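PDB 3A9L: poly-gamma-glutamate hydrolase from Bacillus phage phiNIT1, which hydrolyses the gamma-glutamyl linkages of bacterial poly-gamma-glutamate as a zinc peptidase. Local coordinates for residues 50-59 and 192-203; 115-126 and 154-164. One frame throughout, in Å; residues are numbered along the deposited sequence.

Both contacts show how segments far apart in sequence are brought together on one mixed beta sheet. From the N terminus, helix 48-59 comes shortly after the zinc ligands His40 and Glu45, and its residues 50-59 meet the C-terminal helix 190-209 in contact 1, closing a loop of 132 residues. Contact 2 is nested inside that loop: strand 113-116 and the start of helix 120-132 meet segment 154-164, which runs into strand 162-167. Contact 1 thus pairs two helices over the sheet, whereas contact 2 joins neighbouring strands and seats a third helix. The two touch where Ile199 and Ala202 pack on Leu122, Leu125 and Ile126.

Contact 1 of 2, residues 50-59 and 192-203; sequences ELIYRVVELT and FLDYAEAIKEAE
Helix 48-59 and the C-terminal helix 190-209 pack side by side over the mixed sheet, and Ala196 of the second is a knob seated in a hole formed by Leu51, Arg54, Val55 and Leu58 of the first. Its methyl carbon lies 3.4 Å from Arg54 CG and 3.6 Å from Leu51 CD1. So small a knob lets the segment axes approach to 8.9 Å while crossing at -47°.

Near the start of segment 50-59 the Phe192 ring meets the other helix with its edge. Its CG is anti to the backbone N (chi1 177°), which carries the ring to Glu50 O, in the ring plane and 3.1 Å from Phe192 CZ. Arg54 CB and CG come obliquely to Phe192 CZ and CE2. Beyond the bend at chi2 (64°), Arg54 NE donates to a water that in turn donates to Leu193 O; Leu58 CD2 lies over one face of the guanidinium, offset toward its rim.

In this open alpha/beta architecture the inward flank of the pair rests on strand 162-167, where Leu51 and Tyr195 both touch Ile166. Leu51 CD2 meets Tyr195 CE1 at 3.8 Å, the two side chains crossing nearly at right angles, and the Tyr195 hydroxyl is hydrogen-bonded to Thr113 OG1. Further along, Val55 CG1 packs against Ile199 CG2.

Toward the C-terminal end of segment 50-59, Lys200 packs with its aliphatic part: CD lies 3.2 Å from Leu58 O, and the chain slides past Thr59 in the opposite direction. Glu203 OE1, hydrogen-bonded to Tyr36 OH, approaches Thr59 CG2.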
# COMPACT_ATOMS: atom_id res chain seq x y z
N GLU A 50 -4.44 12.03 6.39
CA GLU A 50 -4.57 13.08 5.36
C GLU A 50 -3.29 13.89 5.28
O GLU A 50 -2.86 14.30 4.20
CB GLU A 50 -5.77 14.00 5.66
CG GLU A 50 -7.16 13.28 5.55
CD GLU A 50 -7.55 12.38 6.72
OE1 GLU A 50 -7.12 12.61 7.87
OE2 GLU A 50 -8.33 11.42 6.49
N LEU A 51 -2.69 14.13 6.44
CA LEU A 51 -1.42 14.83 6.45
C LEU A 51 -0.35 13.98 5.81
O LEU A 51 0.48 14.50 5.11
CB LEU A 51 -1.02 15.29 7.86
CG LEU A 51 0.39 15.89 8.01
CD1 LEU A 51 0.53 17.21 7.20
CD2 LEU A 51 0.76 16.05 9.45
N ILE A 52 -0.35 12.67 6.06
CA ILE A 52 0.67 11.82 5.45
C ILE A 52 0.50 11.77 3.92
O ILE A 52 1.49 11.79 3.18
CB ILE A 52 0.70 10.43 6.06
CG1 ILE A 52 1.49 10.49 7.38
CG2 ILE A 52 1.29 9.41 5.08
CD1 ILE A 52 1.15 9.42 8.34
N TYR A 53 -0.75 11.72 3.47
CA TYR A 53 -1.05 11.72 2.03
C TYR A 53 -0.44 12.91 1.32
O TYR A 53 0.20 12.77 0.28
CB TYR A 53 -2.55 11.72 1.80
CG TYR A 53 -3.17 10.35 1.78
CD1 TYR A 53 -2.79 9.38 2.70
CD2 TYR A 53 -4.13 10.04 0.86
CE1 TYR A 53 -3.36 8.13 2.68
CE2 TYR A 53 -4.71 8.80 0.83
CZ TYR A 53 -4.32 7.85 1.74
OH TYR A 53 -4.90 6.61 1.69
N ARG A 54 -0.66 14.09 1.90
CA ARG A 54 -0.19 15.36 1.38
C ARG A 54 1.35 15.44 1.43
O ARG A 54 1.99 15.92 0.48
CB ARG A 54 -0.84 16.51 2.17
CG ARG A 54 -0.61 17.96 1.63
CD ARG A 54 -1.24 18.14 0.24
NE ARG A 54 -0.88 19.42 -0.35
CZ ARG A 54 -0.84 19.65 -1.65
NH1 ARG A 54 -1.15 18.69 -2.52
NH2 ARG A 54 -0.50 20.86 -2.10
N VAL A 55 1.94 15.02 2.56
CA VAL A 55 3.41 15.01 2.65
C VAL A 55 4.06 14.09 1.61
O VAL A 55 5.13 14.38 1.05
CB VAL A 55 3.93 14.66 4.08
CG1 VAL A 55 5.45 14.55 4.08
CG2 VAL A 55 3.54 15.75 5.06
N VAL A 56 3.42 12.96 1.38
CA VAL A 56 3.90 12.00 0.40
C VAL A 56 3.69 12.54 -1.03
O VAL A 56 4.57 12.37 -1.90
CB VAL A 56 3.21 10.63 0.62
CG1 VAL A 56 3.35 9.70 -0.61
CG2 VAL A 56 3.83 9.98 1.85
N GLU A 57 2.54 13.16 -1.26
CA GLU A 57 2.23 13.76 -2.57
C GLU A 57 3.21 14.90 -2.86
O GLU A 57 3.69 15.04 -3.98
CB GLU A 57 0.78 14.24 -2.62
CG GLU A 57 -0.24 13.13 -2.81
CD GLU A 57 -1.56 13.43 -2.09
OE1 GLU A 57 -1.87 14.64 -1.92
OE2 GLU A 57 -2.24 12.46 -1.64
N LEU A 58 3.57 15.66 -1.82
CA LEU A 58 4.63 16.70 -1.94
C LEU A 58 6.08 16.23 -2.08
O LEU A 58 6.90 16.95 -2.65
CB LEU A 58 4.57 17.66 -0.75
CG LEU A 58 3.36 18.56 -0.59
CD1 LEU A 58 3.55 19.37 0.67
CD2 LEU A 58 3.17 19.43 -1.80
N THR A 59 6.41 15.07 -1.53
CA THR A 59 7.81 14.62 -1.42
C THR A 59 8.20 13.45 -2.32
O THR A 59 9.35 13.34 -2.73
CB THR A 59 8.17 14.22 0.04
OG1 THR A 59 7.26 13.21 0.49
CG2 THR A 59 8.04 15.42 1.00
N PHE A 192 -3.53 23.37 7.18
CA PHE A 192 -3.17 22.01 6.71
C PHE A 192 -2.08 22.04 5.66
O PHE A 192 -1.03 21.39 5.82
CB PHE A 192 -4.39 21.20 6.19
CG PHE A 192 -4.01 19.85 5.64
CD1 PHE A 192 -3.83 18.76 6.49
CD2 PHE A 192 -3.82 19.67 4.27
CE1 PHE A 192 -3.46 17.50 5.98
CE2 PHE A 192 -3.44 18.44 3.74
CZ PHE A 192 -3.27 17.34 4.58
N LEU A 193 -2.32 22.78 4.57
CA LEU A 193 -1.35 22.89 3.45
C LEU A 193 0.04 23.40 3.87
O LEU A 193 1.07 22.82 3.50
CB LEU A 193 -1.94 23.74 2.32
CG LEU A 193 -3.33 23.33 1.75
CD1 LEU A 193 -3.83 24.30 0.72
CD2 LEU A 193 -3.31 21.92 1.14
N ASP A 194 0.05 24.49 4.63
CA ASP A 194 1.29 25.03 5.21
C ASP A 194 2.04 24.02 6.09
O ASP A 194 3.29 23.95 6.09
CB ASP A 194 0.97 26.30 6.01
CG ASP A 194 0.50 27.47 5.13
OD1 ASP A 194 0.73 27.45 3.91
OD2 ASP A 194 -0.09 28.43 5.67
N TYR A 195 1.29 23.23 6.86
CA TYR A 195 1.90 22.24 7.75
C TYR A 195 2.63 21.23 6.86
O TYR A 195 3.84 21.05 6.98
CB TYR A 195 0.82 21.57 8.62
CG TYR A 195 1.32 20.90 9.89
CD1 TYR A 195 2.03 19.70 9.84
CD2 TYR A 195 1.07 21.45 11.13
CE1 TYR A 195 2.49 19.08 10.97
CE2 TYR A 195 1.52 20.83 12.30
CZ TYR A 195 2.23 19.64 12.21
OH TYR A 195 2.68 19.00 13.33
N ALA A 196 1.90 20.64 5.92
CA ALA A 196 2.48 19.66 5.05
C ALA A 196 3.70 20.19 4.23
O ALA A 196 4.71 19.49 4.10
CB ALA A 196 1.42 19.02 4.17
N GLU A 197 3.63 21.45 3.78
CA GLU A 197 4.75 22.10 3.07
C GLU A 197 5.96 22.30 3.98
O GLU A 197 7.10 22.11 3.56
CB GLU A 197 4.30 23.44 2.49
CG GLU A 197 5.45 24.37 2.00
CD GLU A 197 6.05 23.93 0.64
OE1 GLU A 197 5.46 23.06 -0.03
OE2 GLU A 197 7.12 24.44 0.26
N ALA A 198 5.71 22.68 5.23
CA ALA A 198 6.80 22.77 6.22
C ALA A 198 7.61 21.48 6.33
O ALA A 198 8.82 21.52 6.42
CB ALA A 198 6.25 23.16 7.58
N ILE A 199 6.94 20.34 6.31
CA ILE A 199 7.60 19.06 6.40
C ILE A 199 8.43 18.80 5.14
O ILE A 199 9.59 18.33 5.21
CB ILE A 199 6.56 17.93 6.60
CG1 ILE A 199 5.61 18.27 7.77
CG2 ILE A 199 7.26 16.58 6.75
CD1 ILE A 199 6.29 18.71 9.06
N LYS A 200 7.86 19.14 3.98
CA LYS A 200 8.60 18.94 2.71
C LYS A 200 9.89 19.80 2.69
O LYS A 200 10.96 19.33 2.32
CB LYS A 200 7.71 19.23 1.51
CG LYS A 200 8.41 19.05 0.14
CD LYS A 200 7.62 19.66 -1.01
CE LYS A 200 7.34 21.16 -0.87
NZ LYS A 200 8.44 22.13 -1.27
N GLU A 201 9.78 21.06 3.10
CA GLU A 201 10.91 21.99 3.15
C GLU A 201 12.04 21.51 4.03
O GLU A 201 13.22 21.63 3.65
CB GLU A 201 10.44 23.37 3.64
CG GLU A 201 9.62 24.14 2.59
CD GLU A 201 9.14 25.50 3.08
OE1 GLU A 201 9.78 26.09 3.97
OE2 GLU A 201 8.12 25.99 2.56
N ALA A 202 11.67 20.99 5.20
CA ALA A 202 12.62 20.48 6.19
C ALA A 202 13.30 19.22 5.67
O ALA A 202 14.52 19.08 5.82
CB ALA A 202 11.92 20.21 7.51
N GLU A 203 12.53 18.34 5.01
CA GLU A 203 13.11 17.16 4.35
C GLU A 203 14.11 17.59 3.27
O GLU A 203 15.20 16.99 3.16
CB GLU A 203 12.04 16.22 3.74
CG GLU A 203 12.60 14.83 3.37
CD GLU A 203 11.91 14.09 2.20
OE1 GLU A 203 10.67 13.97 2.16
OE2 GLU A 203 12.63 13.56 1.32
O HOH W 1 0.85 21.63 0.87
O HOH W 2 11.76 11.91 -0.73

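Contact 2 of 2, residues 115-126 and 154-164; sequences VGGLNTELRNLI and NRCASGKGVQL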
# COMPACT_ATOMS: atom_id res chain seq x y z
N VAL A 115 7.84 17.69 18.89
CA VAL A 115 8.67 16.93 17.96
C VAL A 115 9.83 16.27 18.70
O VAL A 115 10.60 16.93 19.40
CB VAL A 115 9.22 17.85 16.85
CG1 VAL A 115 9.83 17.04 15.71
CG2 VAL A 115 8.12 18.77 16.31
N GLY A 116 9.96 14.96 18.54
CA GLY A 116 11.09 14.25 19.13
C GLY A 116 11.63 13.22 18.18
O GLY A 116 11.48 13.34 16.96
N GLY A 117 12.23 12.18 18.74
CA GLY A 117 12.87 11.17 17.94
C GLY A 117 14.38 11.36 18.06
O GLY A 117 14.84 12.36 18.62
N LEU A 118 15.16 10.40 17.53
CA LEU A 118 16.63 10.47 17.63
C LEU A 118 17.29 11.20 16.48
O LEU A 118 18.45 11.58 16.57
CB LEU A 118 17.25 9.06 17.81
CG LEU A 118 16.99 8.40 19.17
CD1 LEU A 118 17.33 6.93 19.12
CD2 LEU A 118 17.72 9.13 20.35
N ASN A 119 16.56 11.44 15.38
CA ASN A 119 17.13 12.26 14.31
C ASN A 119 17.07 13.76 14.64
O ASN A 119 16.14 14.43 14.26
CB ASN A 119 16.47 11.96 12.96
CG ASN A 119 17.20 12.63 11.79
OD1 ASN A 119 18.02 13.53 11.99
ND2 ASN A 119 16.91 12.18 10.58
N THR A 120 18.08 14.26 15.35
CA THR A 120 18.02 15.57 16.01
C THR A 120 18.00 16.65 14.98
O THR A 120 17.25 17.63 15.13
CB THR A 120 19.26 15.88 16.88
OG1 THR A 120 19.62 14.72 17.64
CG2 THR A 120 18.95 17.03 17.84
N GLU A 121 18.83 16.47 13.95
CA GLU A 121 18.94 17.42 12.86
C GLU A 121 17.65 17.63 12.08
O GLU A 121 17.26 18.76 11.91
CB GLU A 121 20.05 17.05 11.91
CG GLU A 121 20.26 18.13 10.86
CD GLU A 121 21.17 17.68 9.74
OE1 GLU A 121 21.89 16.67 9.93
OE2 GLU A 121 21.15 18.36 8.69
N LEU A 122 17.03 16.55 11.61
CA LEU A 122 15.71 16.60 11.00
C LEU A 122 14.61 17.01 11.99
O LEU A 122 13.71 17.76 11.62
CB LEU A 122 15.35 15.27 10.35
CG LEU A 122 14.10 15.25 9.43
CD1 LEU A 122 14.18 16.31 8.32
CD2 LEU A 122 13.95 13.85 8.87
N ARG A 123 14.66 16.49 13.23
CA ARG A 123 13.82 17.00 14.34
C ARG A 123 13.83 18.54 14.46
O ARG A 123 12.75 19.16 14.44
CB ARG A 123 14.18 16.36 15.70
CG ARG A 123 13.34 16.88 16.87
CD ARG A 123 14.05 16.71 18.20
NE ARG A 123 15.13 17.69 18.35
CZ ARG A 123 15.82 17.88 19.47
NH1 ARG A 123 15.55 17.13 20.51
NH2 ARG A 123 16.80 18.80 19.52
N ASN A 124 15.02 19.14 14.62
CA ASN A 124 15.16 20.59 14.71
C ASN A 124 14.63 21.33 13.46
O ASN A 124 14.00 22.38 13.55
CB ASN A 124 16.62 21.01 14.97
CG ASN A 124 17.15 20.53 16.33
OD1 ASN A 124 16.38 20.21 17.24
ND2 ASN A 124 18.47 20.49 16.47
N LEU A 125 14.91 20.76 12.29
CA LEU A 125 14.50 21.36 11.00
C LEU A 125 12.99 21.48 10.84
O LEU A 125 12.49 22.51 10.42
CB LEU A 125 15.17 20.61 9.85
CG LEU A 125 16.68 20.93 9.86
CD1 LEU A 125 17.52 19.99 8.98
CD2 LEU A 125 16.91 22.39 9.46
N ILE A 126 12.28 20.42 11.22
CA ILE A 126 10.81 20.38 11.15
C ILE A 126 10.19 21.39 12.12
O ILE A 126 9.15 22.00 11.85
CB ILE A 126 10.30 18.95 11.44
CG1 ILE A 126 10.71 18.05 10.29
CG2 ILE A 126 8.79 18.92 11.67
CD1 ILE A 126 10.48 16.53 10.49
N ASN A 154 12.34 5.06 15.31
CA ASN A 154 13.81 4.89 15.38
C ASN A 154 14.28 3.49 14.92
O ASN A 154 15.46 3.09 15.13
CB ASN A 154 14.32 5.12 16.81
CG ASN A 154 13.99 6.52 17.33
OD1 ASN A 154 14.02 7.53 16.59
ND2 ASN A 154 13.61 6.58 18.63
N ARG A 155 13.36 2.75 14.30
CA ARG A 155 13.72 1.44 13.78
C ARG A 155 13.82 1.48 12.25
O ARG A 155 13.79 0.44 11.59
CB ARG A 155 12.75 0.37 14.25
CG ARG A 155 12.62 0.31 15.77
CD ARG A 155 11.65 -0.77 16.14
NE ARG A 155 12.12 -2.08 15.70
CZ ARG A 155 11.36 -3.18 15.72
NH1 ARG A 155 10.11 -3.14 16.17
NH2 ARG A 155 11.88 -4.33 15.30
N CYS A 156 13.96 2.68 11.70
CA CYS A 156 14.48 2.83 10.32
C CYS A 156 15.94 2.36 10.31
O CYS A 156 16.50 1.98 11.35
CB CYS A 156 14.31 4.26 9.81
SG CYS A 156 15.10 5.48 10.89
N ALA A 157 16.54 2.32 9.13
CA ALA A 157 17.87 1.78 8.96
C ALA A 157 18.92 2.57 9.74
O ALA A 157 19.85 1.99 10.31
CB ALA A 157 18.24 1.67 7.49
N SER A 158 18.75 3.89 9.78
CA SER A 158 19.72 4.75 10.45
C SER A 158 19.56 4.59 11.98
O SER A 158 20.50 4.88 12.73
CB SER A 158 19.57 6.20 10.00
OG SER A 158 18.34 6.76 10.48
N GLY A 159 18.42 4.07 12.42
CA GLY A 159 18.10 3.97 13.84
C GLY A 159 17.73 5.31 14.50
O GLY A 159 17.72 5.42 15.73
N LYS A 160 17.47 6.33 13.69
CA LYS A 160 17.22 7.69 14.18
C LYS A 160 16.05 8.30 13.41
O LYS A 160 16.21 8.70 12.25
CB LYS A 160 18.45 8.57 13.98
CG LYS A 160 19.73 8.11 14.64
CD LYS A 160 20.87 9.07 14.31
CE LYS A 160 21.04 9.30 12.81
NZ LYS A 160 20.45 10.60 12.32
N GLY A 161 14.88 8.37 14.05
CA GLY A 161 13.67 8.83 13.39
C GLY A 161 13.19 10.16 13.98
O GLY A 161 13.83 10.69 14.87
N VAL A 162 12.08 10.70 13.46
CA VAL A 162 11.54 11.97 13.97
C VAL A 162 10.06 11.77 14.20
O VAL A 162 9.30 11.49 13.27
CB VAL A 162 11.70 13.15 12.98
CG1 VAL A 162 10.85 14.36 13.41
CG2 VAL A 162 13.15 13.54 12.81
N GLN A 163 9.63 11.96 15.43
CA GLN A 163 8.26 11.78 15.79
C GLN A 163 7.54 13.14 15.92
O GLN A 163 8.02 14.05 16.63
CB GLN A 163 8.17 11.00 17.11
CG GLN A 163 6.73 10.80 17.53
CD GLN A 163 6.58 10.09 18.87
OE1 GLN A 163 6.27 8.92 18.90
NE2 GLN A 163 6.77 10.83 19.98
N LEU A 164 6.38 13.29 15.26
CA LEU A 164 5.54 14.46 15.50
C LEU A 164 4.29 14.08 16.27
O LEU A 164 3.58 13.18 15.89
CB LEU A 164 5.13 15.18 14.20
CG LEU A 164 6.20 15.91 13.36
CD1 LEU A 164 7.15 14.94 12.70
CD2 LEU A 164 5.52 16.78 12.29
O HOH W 3 15.17 9.78 10.32
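Val162 stands between the start of helix 120-132 and the neighbouring strand, with a different neighbour for each of its methyl groups. CG1, anti to the backbone N (chi1 167°), meets Ile126 CD1 tip to tip at 3.7 Å and also touches Val115 CG1, the two valines crossing obliquely. CG2 points into the first turn of the helix, 3.3 Å from Arg123 N, and Leu122 passes it at about a right angle. Two residues on in the strand, Leu164 CD2 meets the CG2 branch of the same Ile126.

These side chains fill the angle between sheet and helix where strand 113-116 runs antiparallel to strand 162-167. Gly116 and Gln163 form the hydrogen-bonded pair, whereas Val115 and Leu164 form a non-hydrogen-bonded one. Gly116 N meets Gln163 O in the carbonyl plane, but the return bond from Gln163 N reaches Gly116 O from 53° above its plane. The Gln163 side chain leaves on the sheet face beside the zinc site, about 4 Å from the side chain of His103, and its OE1 is hydrogen-bonded to Asn151.

Beyond the strands, Asn154 and Asn119 organise the turn into the helix. Asn154 OD1 takes Gly161 N on an in-plane lone pair at 2.8 Å and Leu118 N from a tilted direction at 3.2 Å, while the Leu118 side chain crosses that of Asn154 at about a right angle, with CD1 near ND2. Asn119 N donates to Gly161 O at 2.9 Å. Asn119 holds the N-cap position, its OD1 accepting a capping bond from Leu122 N, which lies above the carbonyl plane. Its side chain crosses that of Lys160 almost perpendicularly, while Asn119 CB packs on the backbone O of Lys160.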